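PDB 2E4T: endoglucanase from Clostridium thermocellum, which hydrolyses internal beta-1,4-glucosidic bonds of cellulose and xyloglucan through its glycoside hydrolase family 44 catalytic part. Local coordinates for residues Glu206-Ser211 and Asp259-Lys264; Thr108-Gly113 and Val156-Phe161; Gly415-Thr420 and His447-Asn452. All coordinates share one frame; numbering follows the deposited sequence.

Contact 1 (Glu206-Ser211 and Asp259-Lys264)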
ATOM      1  N   GLU A 206      18.704   5.852 -15.683  1.00  7.29           N
ATOM      2  CA  GLU A 206      19.024   6.511 -14.426  1.00  6.88           C
ATOM      3  C   GLU A 206      18.289   5.803 -13.278  1.00  6.46           C
ATOM      4  O   GLU A 206      18.853   5.616 -12.193  1.00  6.87           O
ATOM      5  CB  GLU A 206      18.617   8.002 -14.474  1.00  8.48           C
ATOM      6  CG  GLU A 206      18.811   8.711 -13.137  1.00 10.77           C
ATOM      7  CD  GLU A 206      18.439  10.172 -13.032  0.70  7.85           C
ATOM      8  OE1 GLU A 206      18.863  10.987 -13.870  0.70  8.93           O
ATOM      9  OE2 GLU A 206      17.628  10.467 -12.137  0.70 10.21           O
ATOM     10  N   LEU A 207      16.998   5.482 -13.494  1.00  6.56           N
ATOM     11  CA  LEU A 207      16.250   4.881 -12.385  1.00  6.41           C
ATOM     12  C   LEU A 207      16.885   3.556 -11.961  1.00  6.41           C
ATOM     13  O   LEU A 207      17.010   3.289 -10.744  1.00  6.61           O
ATOM     14  CB  LEU A 207      14.770   4.726 -12.773  1.00  6.63           C
ATOM     15  CG  LEU A 207      13.894   4.226 -11.644  1.00  6.66           C
ATOM     16  CD1 LEU A 207      13.994   5.082 -10.386  1.00  7.02           C
ATOM     17  CD2 LEU A 207      12.450   4.196 -12.139  1.00  7.40           C
ATOM     18  N   ILE A 208      17.275   2.711 -12.928  1.00  6.63           N
ATOM     19  CA  ILE A 208      17.943   1.450 -12.514  1.00  6.83           C
ATOM     20  C   ILE A 208      19.243   1.716 -11.812  1.00  6.34           C
ATOM     21  O   ILE A 208      19.535   1.098 -10.771  1.00  7.12           O
ATOM     22  CB  ILE A 208      18.163   0.512 -13.752  1.00  7.73           C
ATOM     23  CG1 ILE A 208      16.867   0.076 -14.369  1.00  9.56           C
ATOM     24  CG2 ILE A 208      19.035  -0.657 -13.382  1.00  8.52           C
ATOM     25  CD1 ILE A 208      15.933  -0.565 -13.508  1.00 11.58           C
ATOM     26  N   GLU A 209      20.071   2.614 -12.378  1.00  6.74           N
ATOM     27  CA  GLU A 209      21.379   2.875 -11.749  1.00  7.34           C
ATOM     28  C   GLU A 209      21.204   3.289 -10.308  1.00  6.63           C
ATOM     29  O   GLU A 209      21.923   2.795  -9.404  1.00  7.36           O
ATOM     30  CB  GLU A 209      22.129   3.951 -12.574  1.00  9.68           C
ATOM     31  CG  GLU A 209      22.665   3.432 -13.856  0.50 13.78           C
ATOM     32  CD  GLU A 209      23.634   4.384 -14.532  0.50 19.77           C
ATOM     33  OE1 GLU A 209      24.048   5.405 -13.928  0.50 20.25           O
ATOM     34  OE2 GLU A 209      23.989   4.117 -15.697  0.50 21.68           O
ATOM     35  N   LYS A 210      20.278   4.228 -10.057  1.00  6.53           N
ATOM     36  CA  LYS A 210      20.066   4.711  -8.709  1.00  6.76           C
ATOM     37  C   LYS A 210      19.515   3.626  -7.797  1.00  6.18           C
ATOM     38  O   LYS A 210      19.888   3.529  -6.613  1.00  6.84           O
ATOM     39  CB  LYS A 210      19.120   5.904  -8.723  1.00  6.96           C
ATOM     40  CG  LYS A 210      19.739   7.170  -9.246  1.00  7.97           C
ATOM     41  CD  LYS A 210      18.771   8.303  -9.261  1.00  8.96           C
ATOM     42  CE  LYS A 210      19.509   9.618  -9.513  1.00 11.77           C
ATOM     43  NZ  LYS A 210      18.717  10.748  -9.377  0.50  7.12           N
ATOM     44  N   SER A 211      18.571   2.848  -8.323  1.00  5.61           N
ATOM     45  CA  SER A 211      17.935   1.828  -7.498  1.00  6.29           C
ATOM     46  C   SER A 211      18.953   0.794  -7.018  1.00  5.83           C
ATOM     47  O   SER A 211      18.980   0.373  -5.851  1.00  6.58           O
ATOM     48  CB  SER A 211      16.828   1.133  -8.301  1.00  6.60           C
ATOM     49  OG  SER A 211      15.824   2.062  -8.677  1.00  6.81           O
ATOM     50  N   ASP A 259       8.327  -5.064 -16.561  1.00  5.95           N
ATOM     51  CA  ASP A 259       9.218  -6.198 -16.886  1.00  6.38           C
ATOM     52  C   ASP A 259      10.668  -5.778 -16.961  1.00  6.25           C
ATOM     53  O   ASP A 259      11.567  -6.521 -16.527  1.00  6.97           O
ATOM     54  CB  ASP A 259       8.812  -6.791 -18.238  1.00  6.49           C
ATOM     55  CG  ASP A 259       7.478  -7.541 -18.178  1.00  7.03           C
ATOM     56  OD1 ASP A 259       7.031  -7.892 -17.072  1.00  7.98           O
ATOM     57  OD2 ASP A 259       6.939  -7.812 -19.293  1.00  8.11           O
ATOM     58  N   TYR A 260      10.935  -4.610 -17.577  1.00  6.27           N
ATOM     59  CA  TYR A 260      12.301  -4.077 -17.645  1.00  6.41           C
ATOM     60  C   TYR A 260      12.863  -3.886 -16.227  1.00  6.10           C
ATOM     61  O   TYR A 260      14.010  -4.267 -15.925  1.00  6.44           O
ATOM     62  CB  TYR A 260      12.291  -2.767 -18.407  1.00  6.84           C
ATOM     63  CG  TYR A 260      13.613  -2.021 -18.407  1.00  6.86           C
ATOM     64  CD1 TYR A 260      14.514  -2.162 -19.465  1.00  7.54           C
ATOM     65  CD2 TYR A 260      13.918  -1.127 -17.400  1.00  6.94           C
ATOM     66  CE1 TYR A 260      15.689  -1.433 -19.512  1.00  8.04           C
ATOM     67  CE2 TYR A 260      15.106  -0.387 -17.429  1.00  8.09           C
ATOM     68  CZ  TYR A 260      15.974  -0.539 -18.498  1.00  7.92           C
ATOM     69  OH  TYR A 260      17.112   0.257 -18.520  1.00  9.42           O
ATOM     70  N   TYR A 261      12.053  -3.266 -15.350  1.00  6.09           N
ATOM     71  CA  TYR A 261      12.551  -3.001 -13.991  1.00  5.70           C
ATOM     72  C   TYR A 261      12.887  -4.289 -13.282  1.00  5.58           C
ATOM     73  O   TYR A 261      13.965  -4.440 -12.683  1.00  6.07           O
ATOM     74  CB  TYR A 261      11.458  -2.207 -13.222  1.00  5.93           C
ATOM     75  CG  TYR A 261      11.858  -1.798 -11.861  1.00  5.71           C
ATOM     76  CD1 TYR A 261      12.702  -0.710 -11.656  1.00  6.32           C
ATOM     77  CD2 TYR A 261      11.386  -2.480 -10.722  1.00  5.97           C
ATOM     78  CE1 TYR A 261      13.069  -0.282 -10.393  1.00  6.21           C
ATOM     79  CE2 TYR A 261      11.748  -2.041  -9.445  1.00  6.26           C
ATOM     80  CZ  TYR A 261      12.534  -0.948  -9.273  1.00  6.19           C
ATOM     81  OH  TYR A 261      12.800  -0.527  -7.982  1.00  6.86           O
ATOM     82  N   LEU A 262      11.973  -5.266 -13.339  1.00  5.75           N
ATOM     83  CA  LEU A 262      12.239  -6.549 -12.678  1.00  5.87           C
ATOM     84  C   LEU A 262      13.481  -7.217 -13.276  1.00  6.25           C
ATOM     85  O   LEU A 262      14.328  -7.737 -12.535  1.00  6.63           O
ATOM     86  CB  LEU A 262      11.003  -7.457 -12.829  1.00  5.87           C
ATOM     87  CG  LEU A 262       9.800  -7.016 -12.002  1.00  6.12           C
ATOM     88  CD1 LEU A 262       8.561  -7.718 -12.538  1.00  6.69           C
ATOM     89  CD2 LEU A 262      10.007  -7.309 -10.519  1.00  6.80           C
ATOM     90  N   ASP A 263      13.572  -7.244 -14.614  1.00  6.30           N
ATOM     91  CA  ASP A 263      14.652  -7.946 -15.273  1.00  6.60           C
ATOM     92  C   ASP A 263      16.003  -7.279 -14.927  1.00  6.80           C
ATOM     93  O   ASP A 263      17.004  -7.995 -14.661  1.00  7.35           O
ATOM     94  CB  ASP A 263      14.429  -7.924 -16.786  1.00  7.64           C
ATOM     95  CG  ASP A 263      15.357  -8.849 -17.548  1.00  8.19           C
ATOM     96  OD1 ASP A 263      15.570  -9.990 -17.127  1.00 10.29           O
ATOM     97  OD2 ASP A 263      15.792  -8.475 -18.653  1.00 10.88           O
ATOM     98  N   LYS A 264      16.054  -5.966 -14.993  1.00  6.72           N
ATOM     99  CA  LYS A 264      17.304  -5.265 -14.704  1.00  7.33           C
ATOM    100  C   LYS A 264      17.689  -5.368 -13.225  1.00  6.84           C
ATOM    101  O   LYS A 264      18.900  -5.466 -12.882  1.00  7.30           O
ATOM    102  CB  LYS A 264      17.264  -3.823 -15.191  1.00  7.85           C
ATOM    103  CG  LYS A 264      17.101  -3.664 -16.692  1.00  8.84           C
ATOM    104  CD  LYS A 264      18.115  -4.444 -17.543  1.00 11.40           C
ATOM    105  CE  LYS A 264      17.893  -4.193 -19.034  1.00 13.00           C
ATOM    106  NZ  LYS A 264      18.768  -5.103 -19.872  1.00 17.04           N
TER
HETATM  107  O   HOH W   1      13.222   2.105  -7.947  1.00  7.45           O
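I208 packs against Y260, Y261 and K264 in a buried helix-to-helix contact on the outside of the TIM barrel. The two short helical segments run in roughly the same direction, at a crossing angle of -37°. The segment axes come no closer than 10.7 Å, so side chains bridge the gap. I208 does most of this work. Its CG1 lies beside the backbone N, anti to the carbonyl carbon (chi1 -63°), and carries CD1 across. I208 CG1 touches Y260 CE2 at 3.6 Å. I208 CD1 reaches Y261 CD1 at 3.7 Å and also rests on K264 CB. K264 CG stands beside its own backbone N (chi1 -62°), which puts it 3.7 Å above the plane of the Y260 ring, over its centre. The Y260 hydroxyl is hydrogen-bonded to OE1 of E250. Helices 204-221 and 257-272 follow barrel strands 180-183 and 226-232, which are neighbours in the parallel sheet. Such side-by-side helices form the outer layer of a beta/alpha barrel. The polar part of the contact is mediated by water. One water gives a hydrogen bond to S211 OG at 2.7 Å and is also hydrogen-bonded to Y261 OH at 2.7 Å. S211 OG in turn donates to L207 O at 2.7 Å. S211 N reaches the same oxygen from the opposite face of the carbonyl plane. S211 and Y261 both touch I183 of strand 180-183 beneath them.

Contact 2 (Thr108-Gly113 and Val156-Phe161)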
ATOM      1  N   THR A 108      10.766   5.953   3.386  1.00  5.60           N
ATOM      2  CA  THR A 108      11.295   6.384   2.078  1.00  5.85           C
ATOM      3  C   THR A 108      12.653   7.034   2.246  1.00  5.47           C
ATOM      4  O   THR A 108      12.853   7.945   3.089  1.00  6.72           O
ATOM      5  CB  THR A 108      10.322   7.333   1.426  1.00  6.31           C
ATOM      6  OG1 THR A 108       9.079   6.615   1.167  1.00  6.36           O
ATOM      7  CG2 THR A 108      10.844   7.845   0.083  1.00  6.76           C
ATOM      8  N   LEU A 109      13.585   6.579   1.407  1.00  5.15           N
ATOM      9  CA  LEU A 109      14.901   7.181   1.239  1.00  5.11           C
ATOM     10  C   LEU A 109      14.897   8.015  -0.059  1.00  5.19           C
ATOM     11  O   LEU A 109      14.054   7.868  -0.934  1.00  5.69           O
ATOM     12  CB  LEU A 109      15.993   6.101   1.191  1.00  5.62           C
ATOM     13  CG  LEU A 109      16.044   5.215   2.447  1.00  5.80           C
ATOM     14  CD1 LEU A 109      17.121   4.134   2.232  1.00  6.86           C
ATOM     15  CD2 LEU A 109      16.326   6.038   3.698  1.00  6.92           C
ATOM     16  N   GLN A 110      15.912   8.909  -0.142  1.00  5.42           N
ATOM     17  CA  GLN A 110      15.903   9.979  -1.122  1.00  5.20           C
ATOM     18  C   GLN A 110      16.843   9.644  -2.295  1.00  5.30           C
ATOM     19  O   GLN A 110      18.050   9.447  -2.107  1.00  7.29           O
ATOM     20  CB  GLN A 110      16.368  11.267  -0.411  1.00  5.48           C
ATOM     21  CG  GLN A 110      15.340  11.768   0.603  1.00  5.81           C
ATOM     22  CD  GLN A 110      15.093  10.840   1.786  1.00  5.05           C
ATOM     23  OE1 GLN A 110      16.047  10.400   2.464  1.00  5.87           O
ATOM     24  NE2 GLN A 110      13.810  10.545   2.051  1.00  5.89           N
ATOM     25  N   ALA A 111      16.258   9.592  -3.500  1.00  5.41           N
ATOM     26  CA  ALA A 111      16.984   9.197  -4.675  1.00  5.69           C
ATOM     27  C   ALA A 111      16.913  10.195  -5.829  1.00  5.66           C
ATOM     28  O   ALA A 111      17.661  10.070  -6.796  1.00  7.45           O
ATOM     29  CB  ALA A 111      16.580   7.801  -5.182  1.00  6.84           C
ATOM     30  N   ALA A 112      16.006  11.174  -5.781  1.00  5.67           N
ATOM     31  CA  ALA A 112      15.848  12.106  -6.898  1.00  5.81           C
ATOM     32  C   ALA A 112      17.139  12.927  -7.111  1.00  5.56           C
ATOM     33  O   ALA A 112      17.381  13.371  -8.238  1.00  7.76           O
ATOM     34  CB  ALA A 112      14.660  13.017  -6.689  1.00  6.07           C
ATOM     35  N   GLY A 113      17.911  13.134  -6.071  1.00  6.50           N
ATOM     36  CA  GLY A 113      19.292  13.579  -6.202  1.00  6.44           C
ATOM     37  C   GLY A 113      19.736  14.613  -5.196  1.00  5.61           C
ATOM     38  O   GLY A 113      20.944  14.744  -4.954  1.00  6.14           O
ATOM     39  N   VAL A 156      24.459  14.770   1.716  1.00  6.46           N
ATOM     40  CA  VAL A 156      23.681  13.986   2.683  1.00  6.03           C
ATOM     41  C   VAL A 156      23.782  12.524   2.236  1.00  5.86           C
ATOM     42  O   VAL A 156      23.624  12.237   1.047  1.00  7.12           O
ATOM     43  CB  VAL A 156      22.224  14.481   2.690  1.00  6.63           C
ATOM     44  CG1 VAL A 156      21.353  13.636   3.525  1.00  6.94           C
ATOM     45  CG2 VAL A 156      22.169  15.964   3.201  1.00  6.93           C
ATOM     46  N   TYR A 157      24.068  11.629   3.182  1.00  5.75           N
ATOM     47  CA  TYR A 157      24.406  10.258   2.832  1.00  5.97           C
ATOM     48  C   TYR A 157      23.282   9.291   3.281  1.00  5.71           C
ATOM     49  O   TYR A 157      22.913   9.259   4.464  1.00  6.25           O
ATOM     50  CB  TYR A 157      25.720   9.840   3.516  1.00  6.44           C
ATOM     51  CG  TYR A 157      26.858  10.721   3.058  1.00  6.37           C
ATOM     52  CD1 TYR A 157      27.425  10.541   1.817  1.00  7.44           C
ATOM     53  CD2 TYR A 157      27.359  11.750   3.867  1.00  7.01           C
ATOM     54  CE1 TYR A 157      28.473  11.339   1.378  1.00  8.84           C
ATOM     55  CE2 TYR A 157      28.395  12.577   3.418  1.00  8.91           C
ATOM     56  CZ  TYR A 157      28.958  12.334   2.162  1.00  8.47           C
ATOM     57  OH  TYR A 157      29.980  13.124   1.680  1.00 10.93           O
ATOM     58  N   MET A 158      22.778   8.513   2.329  1.00  5.42           N
ATOM     59  CA  MET A 158      21.695   7.584   2.681  1.00  5.69           C
ATOM     60  C   MET A 158      22.138   6.448   3.586  1.00  5.47           C
ATOM     61  O   MET A 158      21.383   6.070   4.497  1.00  5.95           O
ATOM     62  CB  MET A 158      20.974   7.041   1.437  1.00  5.89           C
ATOM     63  CG  MET A 158      20.187   8.098   0.679  1.00  5.67           C
ATOM     64  SD  MET A 158      18.894   8.875   1.674  1.00  6.05           S
ATOM     65  CE  MET A 158      19.679  10.411   2.140  1.00  7.09           C
ATOM     66  N   ASP A 159      23.312   5.870   3.340  1.00  5.71           N
ATOM     67  CA  ASP A 159      23.729   4.790   4.217  1.00  5.65           C
ATOM     68  C   ASP A 159      23.950   5.303   5.663  1.00  5.73           C
ATOM     69  O   ASP A 159      23.686   4.565   6.608  1.00  6.21           O
ATOM     70  CB  ASP A 159      24.907   3.988   3.648  1.00  6.29           C
ATOM     71  CG  ASP A 159      26.181   4.770   3.397  1.00  6.33           C
ATOM     72  OD1 ASP A 159      26.257   6.002   3.526  1.00  6.64           O
ATOM     73  OD2 ASP A 159      27.168   4.025   3.012  1.00  6.99           O
ATOM     74  N   GLU A 160      24.422   6.547   5.818  1.00  6.04           N
ATOM     75  CA  GLU A 160      24.612   7.107   7.132  1.00  5.94           C
ATOM     76  C   GLU A 160      23.256   7.292   7.851  1.00  5.77           C
ATOM     77  O   GLU A 160      23.139   7.062   9.063  1.00  5.98           O
ATOM     78  CB  GLU A 160      25.388   8.416   7.037  1.00  6.20           C
ATOM     79  CG  GLU A 160      25.830   8.924   8.404  1.00  6.84           C
ATOM     80  CD  GLU A 160      26.789  10.104   8.274  1.00  6.29           C
ATOM     81  OE1 GLU A 160      26.432  11.109   7.576  1.00  7.61           O
ATOM     82  OE2 GLU A 160      27.906  10.028   8.862  1.00  7.41           O
ATOM     83  N   PHE A 161      22.223   7.692   7.086  1.00  5.83           N
ATOM     84  CA  PHE A 161      20.859   7.808   7.620  1.00  5.60           C
ATOM     85  C   PHE A 161      20.396   6.417   8.117  1.00  5.69           C
ATOM     86  O   PHE A 161      19.904   6.269   9.258  1.00  5.87           O
ATOM     87  CB  PHE A 161      19.994   8.354   6.493  1.00  6.05           C
ATOM     88  CG  PHE A 161      18.506   8.560   6.734  1.00  6.00           C
ATOM     89  CD1 PHE A 161      17.906   8.562   7.989  1.00  6.30           C
ATOM     90  CD2 PHE A 161      17.727   8.807   5.598  1.00  6.47           C
ATOM     91  CE1 PHE A 161      16.541   8.763   8.098  1.00  6.94           C
ATOM     92  CE2 PHE A 161      16.356   9.027   5.715  1.00  7.09           C
ATOM     93  CZ  PHE A 161      15.771   9.009   6.961  1.00  7.35           C
TER
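L109 and Q110 meet M158 and F161 where a barrel strand ends and an outer helix begins. The apolar part centres on L109, which carries its CD2 to the phenylalanine. L109 CD2 lies 3.6 Å from F161 CE2 and about as far from CD2 of that ring. The leucine CB touches the methionine sulfur, L109 CB to M158 SD being 4.0 Å. The M158 side chain is bent at both chi2 and chi3, and it crosses Q110 at about a right angle.

The sulfur also makes the polar link. Q110 N points almost straight at it, in a weak hydrogen bond of 3.5 Å from Q110 N to M158 SD with an angle of 168°. The side-chain carbonyl of Q110 comes close as well, with Q110 OE1 at 3.3 Å from M158 SD. The same OE1 sits at the edge of the F161 ring, 3.5 Å from F161 CE2. The amide and ring planes are 34° apart.

The other end of this amide is held on its own side of the contact. Q110 NE2 donates to T108 O at 3.0 Å, from above that carbonyl plane, and also to T48 O. A bend at chi2 (65°) folds the chain back for this. The two NE2 bonds should fix the rotation of the amide, leaving OE1 turned to the sulfur and the ring edge.

F161 stacks on W53. L214 of helix 204-221 touches both L109 and M158, and V218 adds to the cover of L109. V137 of strand 134-138 packs on M158. The C-terminal end of barrel strand 104-109 is thus covered by the start of helix 158-169 and by helix 204-221.

Contact 3 (Gly415-Thr420 and His447-Asn452)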
ATOM      1  N   GLY A 415      -9.642  -8.659  18.045  1.00  7.52           N
ATOM      2  CA  GLY A 415     -10.059  -9.766  17.188  1.00  7.67           C
ATOM      3  C   GLY A 415      -9.723  -9.434  15.751  1.00  6.64           C
ATOM      4  O   GLY A 415      -9.977  -8.310  15.281  1.00  6.77           O
ATOM      5  N   LYS A 416      -9.217 -10.421  15.003  1.00  7.14           N
ATOM      6  CA  LYS A 416      -8.752 -10.155  13.638  1.00  6.76           C
ATOM      7  C   LYS A 416      -9.088 -11.314  12.717  1.00  5.73           C
ATOM      8  O   LYS A 416      -9.295 -12.463  13.142  1.00  6.87           O
ATOM      9  CB  LYS A 416      -7.264  -9.832  13.600  1.00  8.05           C
ATOM     10  CG  LYS A 416      -6.390 -10.934  14.114  1.00  8.75           C
ATOM     11  CD  LYS A 416      -4.880 -10.472  14.152  1.00 11.65           C
ATOM     12  CE  LYS A 416      -3.962 -11.525  14.569  1.00 17.83           C
ATOM     13  NZ  LYS A 416      -2.557 -11.057  14.697  0.50 21.15           N
ATOM     14  N   PHE A 417      -9.170 -10.993  11.431  1.00  5.73           N
ATOM     15  CA  PHE A 417      -9.299 -12.000  10.385  1.00  5.18           C
ATOM     16  C   PHE A 417      -8.143 -12.993  10.504  1.00  5.75           C
ATOM     17  O   PHE A 417      -7.048 -12.674  10.996  1.00  6.72           O
ATOM     18  CB  PHE A 417      -9.290 -11.296   9.030  1.00  6.06           C
ATOM     19  CG  PHE A 417      -9.776 -12.118   7.872  1.00  5.19           C
ATOM     20  CD1 PHE A 417     -11.093 -12.617   7.846  1.00  5.67           C
ATOM     21  CD2 PHE A 417      -8.980 -12.335   6.743  1.00  5.59           C
ATOM     22  CE1 PHE A 417     -11.557 -13.323   6.728  1.00  6.02           C
ATOM     23  CE2 PHE A 417      -9.440 -13.021   5.637  1.00  5.84           C
ATOM     24  CZ  PHE A 417     -10.748 -13.523   5.616  1.00  5.86           C
ATOM     25  N   GLY A 418      -8.392 -14.247  10.089  1.00  5.85           N
ATOM     26  CA  GLY A 418      -7.328 -15.244  10.092  1.00  6.04           C
ATOM     27  C   GLY A 418      -6.185 -14.853   9.174  1.00  5.45           C
ATOM     28  O   GLY A 418      -6.309 -13.991   8.282  1.00  6.44           O
ATOM     29  N   ASP A 419      -5.053 -15.551   9.375  1.00  5.98           N
ATOM     30  CA  ASP A 419      -3.839 -15.326   8.609  1.00  6.12           C
ATOM     31  C   ASP A 419      -3.585 -16.354   7.524  1.00  5.62           C
ATOM     32  O   ASP A 419      -2.561 -16.251   6.828  1.00  5.99           O
ATOM     33  CB  ASP A 419      -2.618 -15.146   9.521  1.00  6.94           C
ATOM     34  CG  ASP A 419      -2.326 -16.362  10.352  1.00  7.82           C
ATOM     35  OD1 ASP A 419      -3.096 -17.334  10.336  1.00  8.14           O
ATOM     36  OD2 ASP A 419      -1.237 -16.362  11.007  1.00 10.99           O
ATOM     37  N   THR A 420      -4.480 -17.329   7.338  1.00  5.74           N
ATOM     38  CA  THR A 420      -4.346 -18.310   6.265  1.00  5.96           C
ATOM     39  C   THR A 420      -5.641 -18.285   5.452  1.00  5.52           C
ATOM     40  O   THR A 420      -6.724 -18.633   5.965  1.00  6.49           O
ATOM     41  CB  THR A 420      -4.099 -19.705   6.850  1.00  6.33           C
ATOM     42  OG1 THR A 420      -2.848 -19.670   7.529  1.00  6.96           O
ATOM     43  CG2 THR A 420      -4.048 -20.772   5.741  1.00  7.23           C
ATOM     44  N   HIS A 447     -13.053 -17.786   9.854  1.00  5.77           N
ATOM     45  CA  HIS A 447     -13.421 -16.399   9.658  1.00  5.67           C
ATOM     46  C   HIS A 447     -13.913 -16.155   8.248  1.00  5.77           C
ATOM     47  O   HIS A 447     -13.279 -16.629   7.297  1.00  6.34           O
ATOM     48  CB  HIS A 447     -12.169 -15.520   9.887  1.00  6.05           C
ATOM     49  CG  HIS A 447     -11.720 -15.504  11.298  1.00  6.60           C
ATOM     50  ND1 HIS A 447     -12.012 -14.463  12.135  1.00  7.45           N
ATOM     51  CD2 HIS A 447     -11.010 -16.408  12.017  1.00  8.21           C
ATOM     52  CE1 HIS A 447     -11.493 -14.735  13.334  1.00  8.88           C
ATOM     53  NE2 HIS A 447     -10.875 -15.911  13.289  1.00  8.98           N
ATOM     54  N   ILE A 448     -15.031 -15.414   8.114  1.00  5.81           N
ATOM     55  CA  ILE A 448     -15.577 -15.130   6.816  1.00  5.70           C
ATOM     56  C   ILE A 448     -15.906 -13.641   6.738  1.00  5.62           C
ATOM     57  O   ILE A 448     -16.673 -13.129   7.572  1.00  6.84           O
ATOM     58  CB  ILE A 448     -16.881 -15.936   6.520  1.00  6.11           C
ATOM     59  CG1 ILE A 448     -16.629 -17.439   6.684  1.00  7.51           C
ATOM     60  CG2 ILE A 448     -17.402 -15.599   5.145  1.00  8.78           C
ATOM     61  CD1 ILE A 448     -17.926 -18.249   6.760  1.00  9.14           C
ATOM     62  N   ILE A 449     -15.359 -12.946   5.742  1.00  5.11           N
ATOM     63  CA  ILE A 449     -15.811 -11.581   5.418  1.00  5.11           C
ATOM     64  C   ILE A 449     -16.809 -11.723   4.296  1.00  5.64           C
ATOM     65  O   ILE A 449     -16.540 -12.345   3.252  1.00  6.79           O
ATOM     66  CB  ILE A 449     -14.604 -10.702   4.889  1.00  6.91           C
ATOM     67  CG1 ILE A 449     -13.525 -10.512   5.941  1.00  7.74           C
ATOM     68  CG2 ILE A 449     -15.125  -9.398   4.391  1.00  7.17           C
ATOM     69  CD1 ILE A 449     -14.004  -9.799   7.116  1.00 11.93           C
ATOM     70  N   LEU A 450     -18.020 -11.197   4.529  1.00  5.23           N
ATOM     71  CA  LEU A 450     -19.141 -11.353   3.616  1.00  5.44           C
ATOM     72  C   LEU A 450     -19.665  -9.953   3.271  1.00  5.20           C
ATOM     73  O   LEU A 450     -20.075  -9.217   4.183  1.00  5.90           O
ATOM     74  CB  LEU A 450     -20.252 -12.184   4.293  1.00  6.52           C
ATOM     75  CG  LEU A 450     -21.518 -12.347   3.468  1.00  7.20           C
ATOM     76  CD1 LEU A 450     -21.288 -13.131   2.180  1.00  8.62           C
ATOM     77  CD2 LEU A 450     -22.555 -13.070   4.357  1.00  9.10           C
ATOM     78  N   LEU A 451     -19.574  -9.599   1.994  1.00  5.36           N
ATOM     79  CA  LEU A 451     -19.930  -8.234   1.545  1.00  5.63           C
ATOM     80  C   LEU A 451     -21.144  -8.340   0.638  1.00  5.88           C
ATOM     81  O   LEU A 451     -21.117  -9.017  -0.399  1.00  6.62           O
ATOM     82  CB  LEU A 451     -18.747  -7.603   0.779  1.00  6.41           C
ATOM     83  CG  LEU A 451     -17.427  -7.630   1.545  1.00  6.10           C
ATOM     84  CD1 LEU A 451     -16.300  -6.976   0.725  1.00  7.02           C
ATOM     85  CD2 LEU A 451     -17.538  -6.924   2.881  1.00  6.01           C
ATOM     86  N   ASN A 452     -22.208  -7.613   1.025  1.00  6.16           N
ATOM     87  CA  ASN A 452     -23.399  -7.519   0.178  1.00  5.89           C
ATOM     88  C   ASN A 452     -23.366  -6.197  -0.562  1.00  6.46           C
ATOM     89  O   ASN A 452     -23.561  -5.128   0.062  1.00  6.69           O
ATOM     90  CB  ASN A 452     -24.667  -7.654   0.984  1.00  6.72           C
ATOM     91  CG  ASN A 452     -25.877  -7.745   0.077  1.00  7.00           C
ATOM     92  OD1 ASN A 452     -25.736  -8.069  -1.103  1.00  7.95           O
ATOM     93  ND2 ASN A 452     -27.074  -7.500   0.631  1.00  7.86           N
TER
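The loop that enters strand 420-426 folds over the beta-sheet domain here, with F417 and the backbone around it lying on H447 and I449 of strand 442-452. No direct hydrogen bond joins the two segments. F417 has CG anti to its backbone N (chi1 -164°), which sends the ring across the strand, its CD1-CE1 side toward H447 CB and I449 CG1. F417 CE1 touches I449 CG1 at 3.5 Å, and CD1 of the same ring is also close to that carbon. Nearer the ring's root, F417 CD1 packs on H447 CB at 3.7 Å. The two side chains lie alongside each other, pointing opposite ways.

The imidazole of H447 is overlaid by main chain. The F417 carbonyl carbon and G418 N lie over one of its faces. G418 N is 3.7 Å above the plane, displaced toward the rim, and 3.8 Å from H447 CG. K416 O approaches obliquely, at 3.2 Å from H447 CE1. H447 ND1 is hydrogen-bonded to H511 NE2 on strand 508-514, which holds the imidazole in place from the sheet side.

F417 also meets Y407 of helix 398-408 edge-to-face, and it touches Y435 and S437 of strand 432-439. The loop therefore joins the last part of the barrel to the sheet. Where the loop runs into the strand, D419 and T420 both face I438 in a classic beta bulge. A TIM barrel carrying such a beta domain is a composite known from glycoside hydrolase families 5, 30, 39 and 51.

In the fold
Contacts 1 and 2 belong to the TIM barrel, and contact 3 lies on the other side of the chain's centre, in the beta-sheet domain. The centres of contacts 1 and 2 are about 18 Å apart, and the two touch. In one of its two conformers, K210 of contact 1 has NZ 2.9 Å from A111 O of contact 2, a probable hydrogen bond. Helix 204-221 serves both. Contact 3 is about 37 Å from contact 1 and 39 Å from contact 2, centre to centre. Contact 2 is near the calcium site: the F161 side chain is about 7 Å from that of E54, a calcium ligand. Contacts 1 and 3 lie away from the calcium and zinc sites.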